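Local coordinates for protein putative alpha-N-acetylgalactosaminidase (Bacillus halodurans C-125, PDB 3CC1) that probably releases terminal alpha-linked N-acetylgalactosamine from glycoconjugates by hydrolysis, with a TIM-barrel domain followed by a beta-sandwich domain, at residues A[242-247]-A[286-291]; A[274-279]-A[294-299]. One frame throughout, in Å; residues are numbered along the deposited sequence.

Following the chain from the N terminus, strand 240-241 leads into 242-247, the loop that runs into helix 247-262. Past that helix come 274-279, then 286-291, then 294-299, which enters helix 298-310. Contact 1 closes the longer loop, bringing 286-291 back to 242-247 across 38 residues that include nearly all of helix 247-262; contact 2 closes a shorter one of 14 residues. The segments alternate, so the two loops cross. The centres of the two contacts lie about 9 Å apart in the alpha-galactosidase-type barrel domain. Asp245 O to Arg295 NH1 ties the connections before the two helices to each other, and Asp291 OD1 to His279 NE2 ties the loop before strand 292-293 to strand 279-280.

Contact 1 (A[242-247]-A[286-291]); sequences DFWDDW and DGPGGD
Trp244 lies flat against the backbone turn at Gly287, its CG anti to its own carbonyl carbon and the indole directed at 286-291. Gly287 CA sits over one face, 3.7 Å from the centroid of the Trp244 five-membered ring and only 14° off its normal, a CH-pi contact. A side chain on Gly287 would point into the indole, so the close approach depends on the bare CA. Pro288 CD meets the indole obliquely, and packs 3.6 Å from Trp244 CB. At the ring edge, Trp244 NE1 donates to Asp286 OD2 over 3.1 Å; the acceptor lies in the indole plane, but the N-H arrives from above the carboxylate plane, the two planes being 71° apart. Asp286 reaches this position with CG between its backbone N and carbonyl carbon (chi1 64°), which also brings OD1 to 3.4 Å from Trp244 CZ2.

Both segments are loops of the alpha-galactosidase-type TIM-barrel domain, and 242-247 is the connection from strand 240-241 into helix 247-262. Asp286 OD2 takes a second N-H, from Trp19 NE1, so two indole N-H groups satisfy one buried oxygen. Leu191 of the second subunit packs on Asp286, and an imidazole, probably from the crystallisation liquor, lies nearby.

Asp245 is the centre of an inverse gamma turn. Its CG also takes the crowded position between backbone N and carbonyl carbon, bringing the carboxylate obliquely across to the proline, with Asp245 OD1 3.4 Å from Pro288 CG. The charge itself is met by Arg292 in a salt bridge to that same OD1. One residue on, Asp246 is the N-cap of helix 247-262, its OD2 held by Arg295.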
loop_
_atom_site.group_PDB
_atom_site.type_symbol
_atom_site.label_atom_id
_atom_site.label_comp_id
_atom_site.label_asym_id
_atom_site.label_seq_id
_atom_site.Cartn_x
_atom_site.Cartn_y
_atom_site.Cartn_z
ATOM N N ASP A 242 19.355 -6.817 1.067
ATOM C CA ASP A 242 20.451 -5.899 0.973
ATOM C C ASP A 242 20.400 -5.152 -0.356
ATOM O O ASP A 242 19.948 -5.678 -1.398
ATOM C CB ASP A 242 21.774 -6.628 1.130
ATOM C CG ASP A 242 22.030 -7.031 2.580
ATOM O OD1 ASP A 242 22.022 -6.132 3.471
ATOM O OD2 ASP A 242 22.218 -8.235 2.815
ATOM N N PHE A 243 20.891 -3.924 -0.291
ATOM C CA PHE A 243 20.935 -3.074 -1.437
ATOM C C PHE A 243 21.940 -3.584 -2.432
ATOM O O PHE A 243 23.094 -3.920 -2.102
ATOM C CB PHE A 243 21.153 -1.608 -1.057
ATOM C CG PHE A 243 20.985 -0.696 -2.216
ATOM C CD1 PHE A 243 19.728 -0.461 -2.739
ATOM C CD2 PHE A 243 22.083 -0.131 -2.841
ATOM C CE1 PHE A 243 19.566 0.347 -3.829
ATOM C CE2 PHE A 243 21.923 0.663 -3.930
ATOM C CZ PHE A 243 20.643 0.894 -4.450
ATOM N N TRP A 244 21.459 -3.639 -3.678
ATOM C CA TRP A 244 22.231 -4.033 -4.847
ATOM C C TRP A 244 21.816 -3.239 -6.095
ATOM O O TRP A 244 20.869 -2.435 -6.073
ATOM C CB TRP A 244 22.061 -5.552 -5.130
ATOM C CG TRP A 244 22.949 -6.451 -4.373
ATOM C CD1 TRP A 244 22.614 -7.244 -3.308
ATOM C CD2 TRP A 244 24.335 -6.693 -4.620
ATOM N NE1 TRP A 244 23.695 -7.959 -2.890
ATOM C CE2 TRP A 244 24.770 -7.640 -3.673
ATOM C CE3 TRP A 244 25.251 -6.201 -5.548
ATOM C CZ2 TRP A 244 26.079 -8.100 -3.622
ATOM C CZ3 TRP A 244 26.533 -6.654 -5.499
ATOM C CH2 TRP A 244 26.935 -7.632 -4.551
ATOM N N ASP A 245 22.534 -3.503 -7.187
ATOM C CA ASP A 245 22.287 -2.880 -8.526
ATOM C C ASP A 245 21.046 -3.457 -9.225
ATOM O O ASP A 245 21.123 -4.140 -10.268
ATOM C CB ASP A 245 23.538 -2.963 -9.433
ATOM C CG ASP A 245 24.070 -4.375 -9.601
ATOM O OD1 ASP A 245 24.056 -5.180 -8.630
ATOM O OD2 ASP A 245 24.529 -4.674 -10.704
ATOM N N ASP A 246 19.899 -3.231 -8.601
ATOM C CA ASP A 246 18.617 -3.533 -9.230
ATOM C C ASP A 246 17.653 -2.411 -8.969
ATOM O O ASP A 246 17.534 -1.926 -7.846
ATOM C CB ASP A 246 18.016 -4.843 -8.725
ATOM C CG ASP A 246 16.784 -5.265 -9.537
ATOM O OD1 ASP A 246 15.653 -4.846 -9.166
ATOM O OD2 ASP A 246 16.943 -6.038 -10.523
ATOM N N TRP A 247 16.997 -1.965 -10.026
ATOM C CA TRP A 247 16.102 -0.814 -9.903
ATOM C C TRP A 247 15.014 -1.037 -8.864
ATOM O O TRP A 247 14.600 -0.111 -8.180
ATOM C CB TRP A 247 15.459 -0.444 -11.235
ATOM C CG TRP A 247 14.427 0.627 -11.083
ATOM C CD1 TRP A 247 13.098 0.499 -11.251
ATOM C CD2 TRP A 247 14.658 1.995 -10.704
ATOM N NE1 TRP A 247 12.475 1.705 -11.022
ATOM C CE2 TRP A 247 13.405 2.635 -10.659
ATOM C CE3 TRP A 247 15.790 2.729 -10.390
ATOM C CZ2 TRP A 247 13.258 3.986 -10.338
ATOM C CZ3 TRP A 247 15.633 4.091 -10.070
ATOM C CH2 TRP A 247 14.387 4.686 -10.040
ATOM N N ASP A 286 25.149 -13.346 -3.548
ATOM C CA ASP A 286 23.906 -12.775 -3.031
ATOM C C ASP A 286 23.331 -11.675 -3.900
ATOM O O ASP A 286 22.291 -11.089 -3.568
ATOM C CB ASP A 286 24.096 -12.208 -1.616
ATOM C CG ASP A 286 25.061 -11.044 -1.574
ATOM O OD1 ASP A 286 26.130 -11.187 -2.207
ATOM O OD2 ASP A 286 24.765 -10.015 -0.899
ATOM N N GLY A 287 24.018 -11.361 -4.992
ATOM C CA GLY A 287 23.593 -10.227 -5.853
ATOM C C GLY A 287 22.866 -10.632 -7.133
ATOM O O GLY A 287 22.734 -11.809 -7.440
ATOM N N PRO A 288 22.368 -9.638 -7.881
ATOM C CA PRO A 288 21.520 -9.900 -9.017
ATOM C C PRO A 288 22.280 -10.188 -10.324
ATOM O O PRO A 288 21.816 -9.831 -11.393
ATOM C CB PRO A 288 20.705 -8.625 -9.131
ATOM C CG PRO A 288 21.643 -7.545 -8.671
ATOM C CD PRO A 288 22.337 -8.222 -7.485
ATOM N N GLY A 289 23.403 -10.875 -10.230
ATOM C CA GLY A 289 24.160 -11.255 -11.405
ATOM C C GLY A 289 25.480 -11.849 -11.008
ATOM O O GLY A 289 25.700 -12.148 -9.838
ATOM N N GLY A 290 26.349 -12.051 -11.995
ATOM C CA GLY A 290 27.688 -12.539 -11.738
ATOM C C GLY A 290 28.733 -11.438 -11.875
ATOM O O GLY A 290 28.475 -10.264 -11.635
ATOM N N ASP A 291 29.935 -11.848 -12.238
ATOM C CA ASP A 291 31.026 -10.915 -12.424
ATOM C C ASP A 291 30.629 -9.901 -13.486
ATOM O O ASP A 291 30.361 -10.253 -14.631
ATOM C CB ASP A 291 32.280 -11.689 -12.805
ATOM C CG ASP A 291 33.532 -10.822 -12.816
ATOM O OD1 ASP A 291 33.437 -9.611 -12.987
ATOM O OD2 ASP A 291 34.638 -11.369 -12.654
#

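Contact 2 (A[274-279]-A[294-299]); sequences MLPLGH and TRFTKD
Thr294 OG1 is the hub of an ST turn, accepting the backbone N-H of Phe296 at 3.2 Å and nearly straight (165°) while donating its own proton to Pro276 O at 2.7 Å. With OG1 anti to the backbone N (chi1 -178°), the hydroxyl faces that carbonyl, which receives it in its own plane. The main chain adds a second bond, Thr294 N to Gly278 O at 2.9 Å, so Thr294 bridges two carbonyls on either side of Leu277. Thr294 CG2 lies 3.8 Å from Gly278 N. An alanine here would lack OG1 and with it both the ST turn bond and the bond to Pro276 O, and would probably leave the two segments held chiefly by Thr294 N to Gly278 O. Phe296 CG is anti to its carbonyl carbon (chi1 -80°), and the ring reaches Pro276 obliquely, Phe296 CE2 to Pro276 CG at 3.8 Å.

Further out, Pro276, the centre of an inverse gamma turn, is backed by Met304 of helix 298-310 and by Phe243. Thr297 caps the first turn of that helix in the barrel domain. Gln301 of the same helix touches both Leu277 and Thr294, and its NE2 donates to Phe296 O.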
loop_
_atom_site.group_PDB
_atom_site.type_symbol
_atom_site.label_atom_id
_atom_site.label_comp_id
_atom_site.label_asym_id
_atom_site.label_seq_id
_atom_site.Cartn_x
_atom_site.Cartn_y
_atom_site.Cartn_z
HETATM N N MSE A 274 25.376 -0.100 0.636
HETATM C CA MSE A 274 26.650 0.081 -0.035
HETATM C C MSE A 274 26.388 0.433 -1.505
HETATM O O MSE A 274 25.321 0.118 -2.050
HETATM C CB MSE A 274 27.515 -1.151 0.176
HETATM C CG MSE A 274 28.019 -1.288 1.687
HETATM SE SE MSE A 274 28.685 -3.025 1.890
HETATM C CE MSE A 274 27.369 -4.255 1.159
ATOM N N LEU A 275 27.318 1.168 -2.108
ATOM C CA LEU A 275 27.177 1.622 -3.515
ATOM C C LEU A 275 27.612 0.555 -4.530
ATOM O O LEU A 275 28.809 0.296 -4.666
ATOM C CB LEU A 275 27.969 2.916 -3.754
ATOM C CG LEU A 275 27.862 3.965 -2.631
ATOM C CD1 LEU A 275 28.889 5.131 -2.854
ATOM C CD2 LEU A 275 26.384 4.452 -2.510
ATOM N N PRO A 276 26.632 -0.095 -5.232
ATOM C CA PRO A 276 27.012 -1.094 -6.208
ATOM C C PRO A 276 27.331 -0.424 -7.534
ATOM O O PRO A 276 26.516 -0.382 -8.463
ATOM C CB PRO A 276 25.785 -1.985 -6.307
ATOM C CG PRO A 276 24.616 -1.078 -6.020
ATOM C CD PRO A 276 25.163 0.081 -5.181
ATOM N N LEU A 277 28.553 0.072 -7.585
ATOM C CA LEU A 277 29.065 0.801 -8.718
ATOM C C LEU A 277 30.308 0.138 -9.271
ATOM O O LEU A 277 31.006 -0.610 -8.573
ATOM C CB LEU A 277 29.394 2.235 -8.282
ATOM C CG LEU A 277 28.267 3.177 -7.852
ATOM C CD1 LEU A 277 28.833 4.487 -7.331
ATOM C CD2 LEU A 277 27.268 3.399 -8.966
ATOM N N GLY A 278 30.578 0.408 -10.547
ATOM C CA GLY A 278 31.760 -0.124 -11.201
ATOM C C GLY A 278 31.735 -1.629 -11.259
ATOM O O GLY A 278 30.717 -2.221 -11.503
ATOM N N HIS A 279 32.905 -2.226 -11.051
ATOM C CA HIS A 279 33.116 -3.676 -11.179
ATOM C C HIS A 279 32.816 -4.411 -9.859
ATOM O O HIS A 279 33.521 -4.281 -8.850
ATOM C CB HIS A 279 34.543 -3.939 -11.676
ATOM C CG HIS A 279 34.810 -5.367 -12.084
ATOM N ND1 HIS A 279 36.090 -5.854 -12.246
ATOM C CD2 HIS A 279 33.978 -6.404 -12.348
ATOM C CE1 HIS A 279 36.033 -7.128 -12.614
ATOM N NE2 HIS A 279 34.763 -7.492 -12.673
ATOM N N THR A 294 28.265 -2.721 -12.964
ATOM C CA THR A 294 26.984 -2.395 -12.356
ATOM C C THR A 294 25.849 -2.396 -13.353
ATOM O O THR A 294 25.980 -1.922 -14.447
ATOM C CB THR A 294 27.009 -1.055 -11.596
ATOM O OG1 THR A 294 25.727 -0.849 -10.997
ATOM C CG2 THR A 294 27.339 0.106 -12.496
ATOM N N ARG A 295 24.724 -2.966 -12.951
ATOM C CA ARG A 295 23.566 -3.053 -13.812
ATOM C C ARG A 295 22.820 -1.720 -13.856
ATOM O O ARG A 295 21.974 -1.540 -14.699
ATOM C CB ARG A 295 22.613 -4.162 -13.354
ATOM C CG ARG A 295 23.178 -5.556 -13.529
ATOM C CD ARG A 295 22.427 -6.542 -12.667
ATOM N NE ARG A 295 21.230 -7.010 -13.350
ATOM C CZ ARG A 295 19.985 -6.621 -13.063
ATOM N NH1 ARG A 295 19.690 -5.758 -12.082
ATOM N NH2 ARG A 295 18.999 -7.120 -13.783
ATOM N N PHE A 296 23.159 -0.788 -12.968
ATOM C CA PHE A 296 22.479 0.510 -12.939
ATOM C C PHE A 296 22.893 1.320 -14.167
ATOM O O PHE A 296 24.080 1.372 -14.525
ATOM C CB PHE A 296 22.815 1.315 -11.723
ATOM C CG PHE A 296 22.055 0.929 -10.475
ATOM C CD1 PHE A 296 20.735 0.597 -10.514
ATOM C CD2 PHE A 296 22.662 1.041 -9.244
ATOM C CE1 PHE A 296 20.034 0.300 -9.322
ATOM C CE2 PHE A 296 21.982 0.740 -8.067
ATOM C CZ PHE A 296 20.665 0.372 -8.120
ATOM N N THR A 297 21.907 1.947 -14.812
ATOM C CA THR A 297 22.216 2.846 -15.899
ATOM C C THR A 297 22.875 4.060 -15.261
ATOM O O THR A 297 22.840 4.248 -14.028
ATOM C CB THR A 297 20.969 3.307 -16.657
ATOM O OG1 THR A 297 20.142 4.058 -15.749
ATOM C CG2 THR A 297 20.196 2.106 -17.308
ATOM N N LYS A 298 23.466 4.900 -16.094
ATOM C CA LYS A 298 24.072 6.136 -15.586
ATOM C C LYS A 298 23.058 7.024 -14.872
ATOM O O LYS A 298 23.347 7.593 -13.824
ATOM C CB LYS A 298 24.720 6.912 -16.721
ATOM C CG LYS A 298 26.036 6.291 -17.178
ATOM C CD LYS A 298 26.658 7.059 -18.323
ATOM C CE LYS A 298 28.024 6.450 -18.637
ATOM N NZ LYS A 298 28.649 7.282 -19.705
ATOM N N ASP A 299 21.855 7.129 -15.429
ATOM C CA ASP A 299 20.806 7.900 -14.785
ATOM C C ASP A 299 20.500 7.347 -13.366
ATOM O O ASP A 299 20.296 8.099 -12.381
ATOM C CB ASP A 299 19.530 7.928 -15.605
ATOM C CG ASP A 299 19.570 8.910 -16.772
ATOM O OD1 ASP A 299 20.518 9.751 -16.827
ATOM O OD2 ASP A 299 18.633 8.818 -17.617
#